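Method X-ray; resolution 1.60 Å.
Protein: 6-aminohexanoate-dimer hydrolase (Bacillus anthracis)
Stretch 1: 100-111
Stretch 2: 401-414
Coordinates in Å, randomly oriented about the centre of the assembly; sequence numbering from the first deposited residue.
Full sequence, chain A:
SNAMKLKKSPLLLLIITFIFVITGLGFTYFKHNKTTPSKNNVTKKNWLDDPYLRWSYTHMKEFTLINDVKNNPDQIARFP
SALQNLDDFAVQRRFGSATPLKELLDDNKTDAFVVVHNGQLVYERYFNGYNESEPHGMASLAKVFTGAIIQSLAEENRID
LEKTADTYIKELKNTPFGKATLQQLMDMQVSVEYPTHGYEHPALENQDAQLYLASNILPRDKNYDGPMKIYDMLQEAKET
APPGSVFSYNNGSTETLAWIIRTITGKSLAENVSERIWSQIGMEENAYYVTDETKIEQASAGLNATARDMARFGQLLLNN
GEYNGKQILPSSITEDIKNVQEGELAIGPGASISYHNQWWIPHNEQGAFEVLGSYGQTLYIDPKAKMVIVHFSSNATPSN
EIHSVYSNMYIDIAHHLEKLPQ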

# COMPACT_ATOMS: atom_id res chain seq x y z
N PRO A 100 -26.52 5.65 -3.51
CA PRO A 100 -26.37 4.30 -2.95
C PRO A 100 -24.94 3.75 -3.11
O PRO A 100 -24.27 3.97 -4.14
N LEU A 101 -24.49 3.01 -2.11
CA LEU A 101 -23.10 2.57 -2.04
C LEU A 101 -22.60 1.73 -3.24
O LEU A 101 -21.57 2.05 -3.83
N LYS A 102 -23.32 0.67 -3.61
CA LYS A 102 -22.80 -0.21 -4.67
C LYS A 102 -22.64 0.55 -5.99
O LYS A 102 -21.64 0.42 -6.68
N GLU A 103 -23.64 1.35 -6.37
CA GLU A 103 -23.52 2.13 -7.58
C GLU A 103 -22.42 3.16 -7.54
O GLU A 103 -21.74 3.37 -8.56
N LEU A 104 -22.18 3.74 -6.37
CA LEU A 104 -21.11 4.76 -6.20
C LEU A 104 -19.74 4.06 -6.40
O LEU A 104 -18.88 4.53 -7.15
N LEU A 105 -19.56 2.92 -5.75
CA LEU A 105 -18.34 2.15 -5.95
C LEU A 105 -18.07 1.85 -7.42
O LEU A 105 -16.97 2.05 -7.91
N ASP A 106 -19.08 1.37 -8.13
CA ASP A 106 -18.93 0.97 -9.53
C ASP A 106 -18.61 2.22 -10.39
O ASP A 106 -17.79 2.14 -11.30
N ASP A 107 -19.29 3.35 -10.09
CA ASP A 107 -19.17 4.57 -10.86
C ASP A 107 -17.73 5.09 -10.76
O ASP A 107 -17.25 5.81 -11.65
N ASN A 108 -17.04 4.70 -9.70
CA ASN A 108 -15.66 5.11 -9.50
C ASN A 108 -14.65 4.00 -9.71
O ASN A 108 -13.51 4.06 -9.24
N LYS A 109 -15.06 3.01 -10.48
CA LYS A 109 -14.17 1.99 -11.00
C LYS A 109 -13.57 1.15 -9.87
O LYS A 109 -12.48 0.66 -9.97
N THR A 110 -14.34 0.96 -8.80
CA THR A 110 -13.97 -0.01 -7.78
C THR A 110 -14.02 -1.43 -8.38
O THR A 110 -14.90 -1.79 -9.17
N ASP A 111 -13.04 -2.23 -8.03
CA ASP A 111 -12.99 -3.65 -8.41
C ASP A 111 -13.38 -4.60 -7.27
O ASP A 111 -13.94 -5.67 -7.55
N GLU A 401 -12.92 14.77 -5.69
CA GLU A 401 -13.80 14.65 -4.53
C GLU A 401 -13.84 13.25 -3.92
O GLU A 401 -14.27 13.10 -2.79
N ILE A 402 -13.48 12.22 -4.68
CA ILE A 402 -13.88 10.85 -4.30
C ILE A 402 -13.15 10.37 -3.06
O ILE A 402 -13.74 9.66 -2.23
N HIS A 403 -11.91 10.79 -2.87
CA HIS A 403 -11.18 10.34 -1.67
C HIS A 403 -11.88 10.80 -0.40
O HIS A 403 -12.05 10.02 0.54
N SER A 404 -12.29 12.07 -0.35
CA SER A 404 -13.04 12.54 0.81
C SER A 404 -14.44 11.88 0.97
O SER A 404 -14.92 11.67 2.07
N VAL A 405 -15.12 11.65 -0.14
CA VAL A 405 -16.37 10.90 -0.10
C VAL A 405 -16.16 9.52 0.54
O VAL A 405 -16.89 9.14 1.48
N TYR A 406 -15.15 8.79 0.09
CA TYR A 406 -14.83 7.51 0.67
C TYR A 406 -14.44 7.60 2.14
O TYR A 406 -14.91 6.80 2.95
N SER A 407 -13.60 8.58 2.49
CA SER A 407 -13.14 8.67 3.87
C SER A 407 -14.30 8.87 4.83
O SER A 407 -14.35 8.27 5.89
N ASN A 408 -15.25 9.72 4.42
CA ASN A 408 -16.43 9.98 5.22
C ASN A 408 -17.38 8.78 5.19
O ASN A 408 -17.99 8.45 6.21
N MSE A 409 -17.52 8.12 4.05
CA MSE A 409 -18.37 6.92 3.91
C MSE A 409 -17.90 5.81 4.86
O MSE A 409 -18.71 5.09 5.47
N TYR A 410 -16.58 5.69 5.05
CA TYR A 410 -16.09 4.64 5.96
C TYR A 410 -16.54 4.89 7.41
O TYR A 410 -16.84 3.96 8.16
N ILE A 411 -16.57 6.15 7.82
CA ILE A 411 -17.10 6.53 9.12
C ILE A 411 -18.60 6.22 9.23
O ILE A 411 -19.05 5.61 10.21
N ASP A 412 -19.38 6.60 8.22
CA ASP A 412 -20.77 6.28 8.23
C ASP A 412 -21.08 4.80 8.24
O ASP A 412 -22.01 4.36 8.95
N ILE A 413 -20.32 4.02 7.47
CA ILE A 413 -20.48 2.57 7.53
C ILE A 413 -20.20 2.03 8.94
O ILE A 413 -20.97 1.25 9.47
N ALA A 414 -19.08 2.44 9.54
CA ALA A 414 -18.77 2.03 10.90
C ALA A 414 -19.93 2.34 11.88
O ALA A 414 -20.30 1.52 12.72

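The tightest apolar contact here is made by selenium: Met 409, a selenomethionine, points toward the short helix 101-107 and sets its SE 3.4 Å from CD1 of Leu 101. Its chi1 and chi2 are both t, extending the chain, while chi3 lies off-well at 91° and turns CE to within 4.2 Å of Leu 105 CD2; SE also lies 4.0 Å from Leu 104 CD2. One long residue thus meets three leucines of a helix running roughly antiparallel (149° between directions), whose axis stays 12.3 Å away, a distance bridged by long side chains.

Leu 104 (t, p) points toward the long helix, its CD2 4.0 Å from Val 405 CG1 and its CD1 4.3 Å from Ile 402 CD1. Leu 101 (t, p) starts sideways yet ends nearer, extending the apolar row to Ile 413.

Polarity enters where the short helix ends. Asn 108 (m) points inward, but its ND2 donates back to Leu 104 O (2.9 Å), and the same ND2 lies 3.5 Å from Ile 402 CD1. Tyr 406 (m) also starts sideways, and its ring reaches across to place OH 3.3 Å from Asn 108 CB. Water 1 joins the stretches, hydrogen-bonded to Tyr 406 OH (2.7 Å) and donating to Asn 108 O (2.8 Å). Thr 110 OG1 donates to Leu 105 O (2.9 Å), tying the start of the strand back to the helix before it.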

# COMPACT_ATOMS: atom_id res chain seq x y z
CB PRO A 100 -27.40 3.45 -3.70
CG PRO A 100 -28.07 4.34 -4.62
CD PRO A 100 -27.51 5.72 -4.57
CB LEU A 101 -22.90 1.77 -0.76
CG LEU A 101 -21.55 1.11 -0.56
CD1 LEU A 101 -20.48 2.20 -0.47
CD2 LEU A 101 -21.57 0.22 0.67
CB LYS A 102 -23.66 -1.48 -4.84
CG LYS A 102 -23.11 -2.54 -5.82
CD LYS A 102 -24.18 -3.60 -6.15
CE LYS A 102 -23.76 -4.64 -7.19
NZ LYS A 102 -24.93 -5.47 -7.62
CB GLU A 103 -24.84 2.83 -7.85
CG GLU A 103 -25.87 1.91 -8.48
CD GLU A 103 -25.55 1.63 -9.94
OE1 GLU A 103 -25.89 2.53 -10.77
OE2 GLU A 103 -24.93 0.58 -10.27
CB LEU A 104 -21.17 5.43 -4.83
CG LEU A 104 -20.02 6.38 -4.43
CD1 LEU A 104 -20.10 7.67 -5.22
CD2 LEU A 104 -20.11 6.64 -2.94
CB LEU A 105 -18.35 0.88 -5.09
CG LEU A 105 -18.44 0.95 -3.58
CD1 LEU A 105 -18.72 -0.42 -2.96
CD2 LEU A 105 -17.15 1.52 -2.98
CB ASP A 106 -20.23 0.26 -10.01
CG ASP A 106 -20.06 -0.55 -11.29
OD1 ASP A 106 -18.95 -0.89 -11.68
OD2 ASP A 106 -21.09 -0.87 -11.97
CB ASP A 107 -20.12 5.65 -10.35
CG ASP A 107 -20.25 6.83 -11.32
OD1 ASP A 107 -20.36 6.59 -12.55
OD2 ASP A 107 -20.25 7.99 -10.87
CB ASN A 108 -15.49 5.80 -8.16
CG ASN A 108 -16.23 7.12 -8.11
OD1 ASN A 108 -15.69 8.18 -8.49
ND2 ASN A 108 -17.48 7.06 -7.64
CB LYS A 109 -13.13 2.58 -11.95
CG LYS A 109 -13.82 3.21 -13.16
CD LYS A 109 -12.84 3.87 -14.13
CE LYS A 109 -13.49 4.32 -15.42
NZ LYS A 109 -14.53 5.35 -15.22
CB THR A 110 -14.94 0.08 -6.60
OG1 THR A 110 -14.91 1.40 -6.05
CG2 THR A 110 -14.71 -1.08 -5.54
CB ASP A 111 -11.59 -4.04 -8.91
CG ASP A 111 -11.20 -3.36 -10.21
OD1 ASP A 111 -12.04 -3.21 -11.12
OD2 ASP A 111 -10.04 -2.98 -10.33
CB GLU A 401 -15.22 15.02 -4.94
CG GLU A 401 -15.39 16.48 -5.32
CD GLU A 401 -14.78 16.88 -6.64
OE1 GLU A 401 -14.82 16.06 -7.59
OE2 GLU A 401 -14.26 18.03 -6.71
CB ILE A 402 -13.74 9.83 -5.47
CG1 ILE A 402 -14.45 8.49 -5.11
CG2 ILE A 402 -12.29 9.66 -5.91
CD1 ILE A 402 -15.96 8.60 -4.90
CB HIS A 403 -9.77 10.86 -1.65
CG HIS A 403 -9.01 10.49 -0.39
ND1 HIS A 403 -8.86 9.23 0.04
CD2 HIS A 403 -8.36 11.30 0.55
CE1 HIS A 403 -8.13 9.22 1.18
NE2 HIS A 403 -7.83 10.49 1.49
CB SER A 404 -13.21 14.06 0.76
OG SER A 404 -13.93 14.54 1.88
CB VAL A 405 -17.02 10.76 -1.48
CG1 VAL A 405 -18.22 9.81 -1.45
CG2 VAL A 405 -17.44 12.15 -2.01
CB TYR A 406 -13.72 6.86 -0.14
CG TYR A 406 -14.06 6.28 -1.51
CD1 TYR A 406 -15.37 6.08 -1.93
CD2 TYR A 406 -13.03 5.93 -2.38
CE1 TYR A 406 -15.62 5.48 -3.13
CE2 TYR A 406 -13.26 5.34 -3.58
CZ TYR A 406 -14.57 5.14 -3.97
OH TYR A 406 -14.81 4.53 -5.16
CB SER A 407 -12.13 9.81 4.02
OG SER A 407 -10.97 9.52 3.27
CB ASN A 408 -17.14 11.23 4.72
CG ASN A 408 -16.50 12.50 5.29
OD1 ASN A 408 -16.70 12.78 6.49
ND2 ASN A 408 -15.71 13.24 4.46
CB MSE A 409 -18.27 6.43 2.48
CG MSE A 409 -19.00 5.17 2.11
SE MSE A 409 -18.49 4.87 0.26
CE MSE A 409 -16.95 3.77 0.58
CB TYR A 410 -14.59 4.56 5.91
CG TYR A 410 -13.97 4.21 4.58
CD1 TYR A 410 -14.67 3.59 3.56
CD2 TYR A 410 -12.68 4.55 4.33
CE1 TYR A 410 -14.05 3.33 2.34
CE2 TYR A 410 -12.07 4.28 3.14
CZ TYR A 410 -12.77 3.68 2.12
OH TYR A 410 -12.11 3.42 0.92
CB ILE A 411 -16.81 8.02 9.44
CG1 ILE A 411 -15.30 8.32 9.45
CG2 ILE A 411 -17.46 8.36 10.80
CD1 ILE A 411 -14.92 9.79 9.56
CB ASP A 412 -21.48 6.94 7.06
CG ASP A 412 -21.57 8.47 7.21
OD1 ASP A 412 -21.46 9.02 8.35
OD2 ASP A 412 -21.81 9.10 6.16
CB ILE A 413 -19.63 1.81 6.47
CG1 ILE A 413 -20.10 2.15 5.07
CG2 ILE A 413 -19.64 0.29 6.77
CD1 ILE A 413 -19.13 1.74 3.98
CB ALA A 414 -17.47 2.73 11.37
O HOH W 1 -12.63 3.87 -6.63